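Local structure of ureidoglycolate hydrolase (Arabidopsis thaliana, 4PXE) at residues Ala312-Asn315 against Thr316-Lys320; Lys352-Ile355 against Lys356-Glu360. The protein hydrolyses (S)-ureidoglycolate to glyoxylate, ammonium and carbon dioxide as a manganese-dependent M20-family homodimer, completing plant purine breakdown without forming urea. All coordinates share one frame; numbering follows the deposited sequence.

Contact 1 (Ala312-Asn315 against Thr316-Lys320); sequences ARRN and TVIKK
Arg314 and Ile318, one helical turn apart, run side by side in the same direction: the methyl CD1 of Ile318 lies 3.7 Å from CD of Arg314 and meets the guanidinium obliquely. The arginine chain is folded, bent at chi2 (-91°) and again at chi3 (-39°), and this brings the guanidinium beside Asn315, edge-on to its amide. There NE and NH2 grip a single atom, OD1 of Asn315, side-on; NE to OD1 is 2.8 Å and NH2 to OD1 2.9 Å. The oxygen sits in the guanidinium plane, whereas both nitrogens approach it tilted from the amide plane, on one and the same face. Gln344 gives OD1 a further hydrogen bond and Arg314 NH1 reaches the carbonyl of Asp345, so the buried guanidinium is fixed in rotation. These residues belong to the first turns of helix 311-332, which packs on strands of the dimerization region in this M20 enzyme; Ile318 and Val317 suit the side facing strand 295-308, where both touch Thr306. The side chain of Arg314 comes within about 5 Å of that of the substrate-binding Arg307. On the more open side, Lys319 bends at chi4 (83°) and brings NZ back to 3.9 Å from CB of Asn315, while its CG lies against the Asn315 carbonyl oxygen. That oxygen accepts from Lys319 N at 2.9 Å. Thr316 N donates to Ala312 O at 3.0 Å, and the threonine's OG1 lies 3.2 Å from the same oxygen. Arg313 forms a salt bridge with Asp308 through NE.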
ATOM      1  N   ALA A 312     -27.923  -2.533 -17.938  1.00 19.92           N
ATOM      2  CA  ALA A 312     -27.840  -3.972 -18.175  1.00 21.70           C
ATOM      3  C   ALA A 312     -26.441  -4.427 -18.613  1.00 19.78           C
ATOM      4  O   ALA A 312     -25.941  -5.465 -18.159  1.00 20.25           O
ATOM      5  CB  ALA A 312     -28.898  -4.403 -19.205  1.00 23.78           C
ATOM      6  N   ARG A 313     -25.811  -3.658 -19.494  1.00 20.64           N
ATOM      7  CA  ARG A 313     -24.465  -3.966 -19.964  1.00 20.93           C
ATOM      8  C   ARG A 313     -23.472  -3.903 -18.796  1.00 19.48           C
ATOM      9  O   ARG A 313     -22.598  -4.771 -18.655  1.00 19.26           O
ATOM     10  CB  ARG A 313     -24.065  -2.974 -21.051  1.00 22.17           C
ATOM     11  CG  ARG A 313     -23.092  -3.499 -22.080  1.00 25.55           C
ATOM     12  CD  ARG A 313     -23.248  -2.747 -23.392  1.00 22.11           C
ATOM     13  NE  ARG A 313     -23.216  -1.299 -23.197  1.00 23.39           N
ATOM     14  CZ  ARG A 313     -23.710  -0.410 -24.056  1.00 24.98           C
ATOM     15  NH1 ARG A 313     -24.278  -0.815 -25.186  1.00 27.05           N
ATOM     16  NH2 ARG A 313     -23.635   0.887 -23.787  1.00 21.71           N
ATOM     17  N   ARG A 314     -23.627  -2.876 -17.963  1.00 20.00           N
ATOM     18  CA  ARG A 314     -22.823  -2.705 -16.747  1.00 19.19           C
ATOM     19  C   ARG A 314     -22.966  -3.926 -15.837  1.00 17.40           C
ATOM     20  O   ARG A 314     -21.972  -4.493 -15.375  1.00 18.43           O
ATOM     21  CB  ARG A 314     -23.279  -1.440 -16.013  1.00 19.14           C
ATOM     22  CG  ARG A 314     -22.312  -0.862 -14.976  1.00 21.00           C
ATOM     23  CD  ARG A 314     -22.530  -1.386 -13.567  1.00 20.56           C
ATOM     24  NE  ARG A 314     -23.929  -1.558 -13.182  1.00 17.76           N
ATOM     25  CZ  ARG A 314     -24.673  -0.642 -12.566  1.00 17.51           C
ATOM     26  NH1 ARG A 314     -24.186   0.562 -12.281  1.00 17.45           N
ATOM     27  NH2 ARG A 314     -25.930  -0.926 -12.244  1.00 21.45           N
ATOM     28  N   ASN A 315     -24.205  -4.332 -15.584  1.00 18.04           N
ATOM     29  CA  ASN A 315     -24.483  -5.471 -14.717  1.00 19.66           C
ATOM     30  C   ASN A 315     -23.891  -6.774 -15.233  1.00 18.85           C
ATOM     31  O   ASN A 315     -23.431  -7.590 -14.436  1.00 19.85           O
ATOM     32  CB  ASN A 315     -25.993  -5.611 -14.473  1.00 21.33           C
ATOM     33  CG  ASN A 315     -26.553  -4.478 -13.638  1.00 22.43           C
ATOM     34  OD1 ASN A 315     -25.799  -3.700 -13.043  1.00 21.35           O
ATOM     35  ND2 ASN A 315     -27.881  -4.379 -13.572  1.00 22.93           N
ATOM     36  N   THR A 316     -23.891  -6.965 -16.551  1.00 18.64           N
ATOM     37  CA  THR A 316     -23.262  -8.136 -17.162  1.00 19.10           C
ATOM     38  C   THR A 316     -21.769  -8.167 -16.839  1.00 17.13           C
ATOM     39  O   THR A 316     -21.215  -9.223 -16.548  1.00 18.37           O
ATOM     40  CB  THR A 316     -23.490  -8.185 -18.686  1.00 21.03           C
ATOM     41  OG1 THR A 316     -24.884  -8.402 -18.947  1.00 22.99           O
ATOM     42  CG2 THR A 316     -22.682  -9.301 -19.336  1.00 21.34           C
ATOM     43  N   VAL A 317     -21.128  -7.004 -16.850  1.00 17.70           N
ATOM     44  CA  VAL A 317     -19.712  -6.935 -16.496  1.00 18.40           C
ATOM     45  C   VAL A 317     -19.508  -7.369 -15.047  1.00 14.91           C
ATOM     46  O   VAL A 317     -18.596  -8.162 -14.758  1.00 15.92           O
ATOM     47  CB  VAL A 317     -19.123  -5.524 -16.720  1.00 16.85           C
ATOM     48  CG1 VAL A 317     -17.698  -5.459 -16.195  1.00 16.35           C
ATOM     49  CG2 VAL A 317     -19.135  -5.168 -18.197  1.00 19.66           C
ATOM     50  N   ILE A 318     -20.344  -6.871 -14.140  1.00 16.32           N
ATOM     51  CA  ILE A 318     -20.261  -7.251 -12.728  1.00 16.61           C
ATOM     52  C   ILE A 318     -20.438  -8.762 -12.532  1.00 17.72           C
ATOM     53  O   ILE A 318     -19.677  -9.389 -11.798  1.00 16.99           O
ATOM     54  CB  ILE A 318     -21.295  -6.499 -11.878  1.00 16.78           C
ATOM     55  CG1 ILE A 318     -21.021  -4.994 -11.898  1.00 18.46           C
ATOM     56  CG2 ILE A 318     -21.303  -7.017 -10.438  1.00 18.41           C
ATOM     57  CD1 ILE A 318     -22.118  -4.191 -11.237  1.00 18.99           C
ATOM     58  N   LYS A 319     -21.435  -9.347 -13.186  1.00 17.73           N
ATOM     59  CA  LYS A 319     -21.646 -10.796 -13.085  1.00 19.19           C
ATOM     60  C   LYS A 319     -20.424 -11.578 -13.558  1.00 18.74           C
ATOM     61  O   LYS A 319     -20.015 -12.561 -12.921  1.00 20.15           O
ATOM     62  CB  LYS A 319     -22.883 -11.220 -13.884  1.00 21.25           C
ATOM     63  CG  LYS A 319     -24.165 -10.540 -13.443  1.00 31.31           C
ATOM     64  CD  LYS A 319     -25.393 -11.234 -14.019  1.00 38.37           C
ATOM     65  CE  LYS A 319     -26.626 -10.335 -13.964  1.00 37.91           C
ATOM     66  NZ  LYS A 319     -26.674  -9.402 -15.129  1.00 40.37           N
ATOM     67  N   LYS A 320     -19.832 -11.154 -14.674  1.00 16.72           N
ATOM     68  CA  LYS A 320     -18.652 -11.823 -15.210  1.00 17.48           C
ATOM     69  C   LYS A 320     -17.467 -11.676 -14.261  1.00 15.98           C
ATOM     70  O   LYS A 320     -16.689 -12.611 -14.101  1.00 17.16           O
ATOM     71  CB  LYS A 320     -18.270 -11.286 -16.589  1.00 18.88           C
ATOM     72  CG  LYS A 320     -19.273 -11.595 -17.706  1.00 20.50           C
ATOM     73  CD  LYS A 320     -18.805 -10.952 -18.992  1.00 21.82           C
ATOM     74  CE  LYS A 320     -19.628 -11.384 -20.198  1.00 20.86           C
ATOM     75  NZ  LYS A 320     -19.091 -10.696 -21.408  1.00 21.29           N
TER

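Contact 2 (Lys352-Ile355 against Lys356-Glu360); sequences KLVI and KKMAE
Lys352-Ile355 and Lys356-Glu360 form one unbroken run of alpha-helix, tied by four successive i to i+4 bonds. They shorten and straighten along the chain. At the start, Lys356 N lies 3.1 Å from Lys352 O, with an N-H...O angle of 151°. By the last bond Ala359 N is 2.9 Å from Ile355 O, and the angle has opened to 167°. Asp351, just before the helix, accepts from Val354 N through OD1, so a backbone N-H of the first turn is satisfied by a carboxylate.

Among the side chains, Val354 and Met358 share one face, with CG1 of the valine 4.3 Å from the sulfur SD of the methionine. Met358 CG rests 3.4 Å from Val354 O. This is the inner face of helix 352-364, which lies over the strands of the M20 fold: Val354 touches Ala203 and Leu205 of strand 201-209, whereas Ile355 and Met358 both meet Val224 of strand 222-239. Branched Val354 and Ile355 and the longer, unbranched Met358 suit a buried face made by strands; Met358 is long enough also to touch Thr423 on helix 410-429.

The more exposed side carries the charges. Lys356 extends with CG anti to its N (chi1 179°) and turns at chi4, which carries NZ to OE2 of Glu360, 2.6 Å away, on that oxygen's syn lone pair; this salt bridge spans a single turn. The stem of the lysine also flanks Leu353, CD to CD2 4.3 Å. Lys357 lies along helix 410-429, touching Lys426 and Leu427, and its amine makes a weak, long ion pair with Asp430.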
ATOM      1  N   LYS A 352     -36.517  17.321 -18.048  1.00 17.29           N
ATOM      2  CA  LYS A 352     -36.636  17.929 -19.371  1.00 18.49           C
ATOM      3  C   LYS A 352     -36.877  19.441 -19.345  1.00 17.26           C
ATOM      4  O   LYS A 352     -36.430  20.151 -20.245  1.00 17.44           O
ATOM      5  CB  LYS A 352     -37.714  17.225 -20.192  1.00 18.55           C
ATOM      6  CG  LYS A 352     -37.453  15.731 -20.383  1.00 18.06           C
ATOM      7  CD  LYS A 352     -36.085  15.460 -21.000  1.00 19.44           C
ATOM      8  CE  LYS A 352     -35.912  13.984 -21.322  1.00 23.76           C
ATOM      9  NZ  LYS A 352     -34.567  13.717 -21.906  1.00 23.93           N
ATOM     10  N   LEU A 353     -37.571  19.938 -18.329  1.00 15.18           N
ATOM     11  CA  LEU A 353     -37.782  21.385 -18.224  1.00 16.10           C
ATOM     12  C   LEU A 353     -36.533  22.079 -17.693  1.00 17.41           C
ATOM     13  O   LEU A 353     -36.293  23.239 -17.998  1.00 17.51           O
ATOM     14  CB  LEU A 353     -39.001  21.714 -17.363  1.00 19.29           C
ATOM     15  CG  LEU A 353     -40.316  21.147 -17.914  1.00 21.67           C
ATOM     16  CD1 LEU A 353     -41.490  21.641 -17.086  1.00 24.19           C
ATOM     17  CD2 LEU A 353     -40.503  21.476 -19.398  1.00 21.65           C
ATOM     18  N   VAL A 354     -35.730  21.367 -16.907  1.00 17.05           N
ATOM     19  CA  VAL A 354     -34.467  21.938 -16.443  1.00 17.28           C
ATOM     20  C   VAL A 354     -33.500  22.077 -17.609  1.00 16.00           C
ATOM     21  O   VAL A 354     -32.866  23.129 -17.773  1.00 16.30           O
ATOM     22  CB  VAL A 354     -33.848  21.112 -15.296  1.00 16.44           C
ATOM     23  CG1 VAL A 354     -32.412  21.574 -15.019  1.00 16.80           C
ATOM     24  CG2 VAL A 354     -34.727  21.221 -14.046  1.00 17.48           C
ATOM     25  N   ILE A 355     -33.412  21.033 -18.427  1.00 16.52           N
ATOM     26  CA  ILE A 355     -32.640  21.053 -19.664  1.00 18.04           C
ATOM     27  C   ILE A 355     -33.053  22.223 -20.542  1.00 19.49           C
ATOM     28  O   ILE A 355     -32.217  22.953 -21.064  1.00 18.39           O
ATOM     29  CB  ILE A 355     -32.855  19.748 -20.459  1.00 18.02           C
ATOM     30  CG1 ILE A 355     -32.144  18.588 -19.751  1.00 20.94           C
ATOM     31  CG2 ILE A 355     -32.385  19.911 -21.904  1.00 20.27           C
ATOM     32  CD1 ILE A 355     -32.507  17.223 -20.304  1.00 20.03           C
ATOM     33  N   LYS A 356     -34.360  22.395 -20.688  1.00 16.06           N
ATOM     34  CA  LYS A 356     -34.914  23.461 -21.501  1.00 17.57           C
ATOM     35  C   LYS A 356     -34.425  24.825 -21.025  1.00 18.51           C
ATOM     36  O   LYS A 356     -33.965  25.634 -21.834  1.00 17.17           O
ATOM     37  CB  LYS A 356     -36.441  23.396 -21.444  1.00 18.62           C
ATOM     38  CG  LYS A 356     -37.154  24.475 -22.239  1.00 18.99           C
ATOM     39  CD  LYS A 356     -38.663  24.320 -22.058  1.00 19.51           C
ATOM     40  CE  LYS A 356     -39.454  25.299 -22.908  1.00 19.37           C
ATOM     41  NZ  LYS A 356     -39.362  26.688 -22.402  1.00 22.87           N
ATOM     42  N   LYS A 357     -34.515  25.075 -19.721  1.00 17.02           N
ATOM     43  CA  LYS A 357     -34.125  26.367 -19.153  1.00 18.24           C
ATOM     44  C   LYS A 357     -32.625  26.612 -19.326  1.00 19.04           C
ATOM     45  O   LYS A 357     -32.198  27.725 -19.637  1.00 17.09           O
ATOM     46  CB  LYS A 357     -34.467  26.450 -17.664  1.00 21.51           C
ATOM     47  CG  LYS A 357     -35.931  26.640 -17.327  1.00 31.16           C
ATOM     48  CD  LYS A 357     -36.407  28.057 -17.587  1.00 31.19           C
ATOM     49  CE  LYS A 357     -37.788  28.255 -16.995  1.00 36.39           C
ATOM     50  NZ  LYS A 357     -38.533  29.309 -17.719  1.00 37.39           N
ATOM     51  N   MET A 358     -31.828  25.570 -19.112  1.00 16.09           N
ATOM     52  CA  MET A 358     -30.381  25.682 -19.276  1.00 17.10           C
ATOM     53  C   MET A 358     -29.987  26.021 -20.716  1.00 16.75           C
ATOM     54  O   MET A 358     -29.131  26.884 -20.954  1.00 15.12           O
ATOM     55  CB  MET A 358     -29.689  24.387 -18.834  1.00 17.46           C
ATOM     56  CG  MET A 358     -29.693  24.115 -17.333  1.00 16.83           C
ATOM     57  SD  MET A 358     -28.762  22.610 -16.990  1.00 23.29           S
ATOM     58  CE  MET A 358     -27.728  22.724 -18.374  1.00 14.09           C
ATOM     59  N   ALA A 359     -30.596  25.339 -21.678  1.00 16.70           N
ATOM     60  CA  ALA A 359     -30.326  25.613 -23.083  1.00 17.57           C
ATOM     61  C   ALA A 359     -30.753  27.030 -23.472  1.00 18.15           C
ATOM     62  O   ALA A 359     -30.038  27.722 -24.204  1.00 18.29           O
ATOM     63  CB  ALA A 359     -30.994  24.579 -23.972  1.00 17.88           C
ATOM     64  N   GLU A 360     -31.902  27.462 -22.961  1.00 16.53           N
ATOM     65  CA  GLU A 360     -32.380  28.825 -23.185  1.00 15.69           C
ATOM     66  C   GLU A 360     -31.417  29.845 -22.604  1.00 16.42           C
ATOM     67  O   GLU A 360     -31.118  30.852 -23.248  1.00 17.03           O
ATOM     68  CB  GLU A 360     -33.788  29.021 -22.611  1.00 19.27           C
ATOM     69  CG  GLU A 360     -34.854  28.319 -23.439  1.00 20.52           C
ATOM     70  CD  GLU A 360     -36.206  28.224 -22.752  1.00 24.99           C
ATOM     71  OE1 GLU A 360     -36.351  28.671 -21.591  1.00 25.00           O
ATOM     72  OE2 GLU A 360     -37.130  27.678 -23.396  1.00 23.35           O
TER

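Both contacts are local, joining residues a turn apart within one helix, but the helices differ, 311-332 and 352-364, with centres 33 Å apart and nearest atoms about 17 Å apart. Each has a buried side on beta strands and a more exposed side; in contact 2 helix 410-429 covers part of the helix as well. Strand 222-239 is their common neighbour: contact 1 meets it at Ala230, Ala232 and Leu234, contact 2 at Val224. In 312-320 a buried guanidinium is held by amide and carbonyl oxygens, and salt bridges reach Asp308 and Glu273 outside the segments. In 352-360 the buried side is apolar, and the salt bridge stays within the helix.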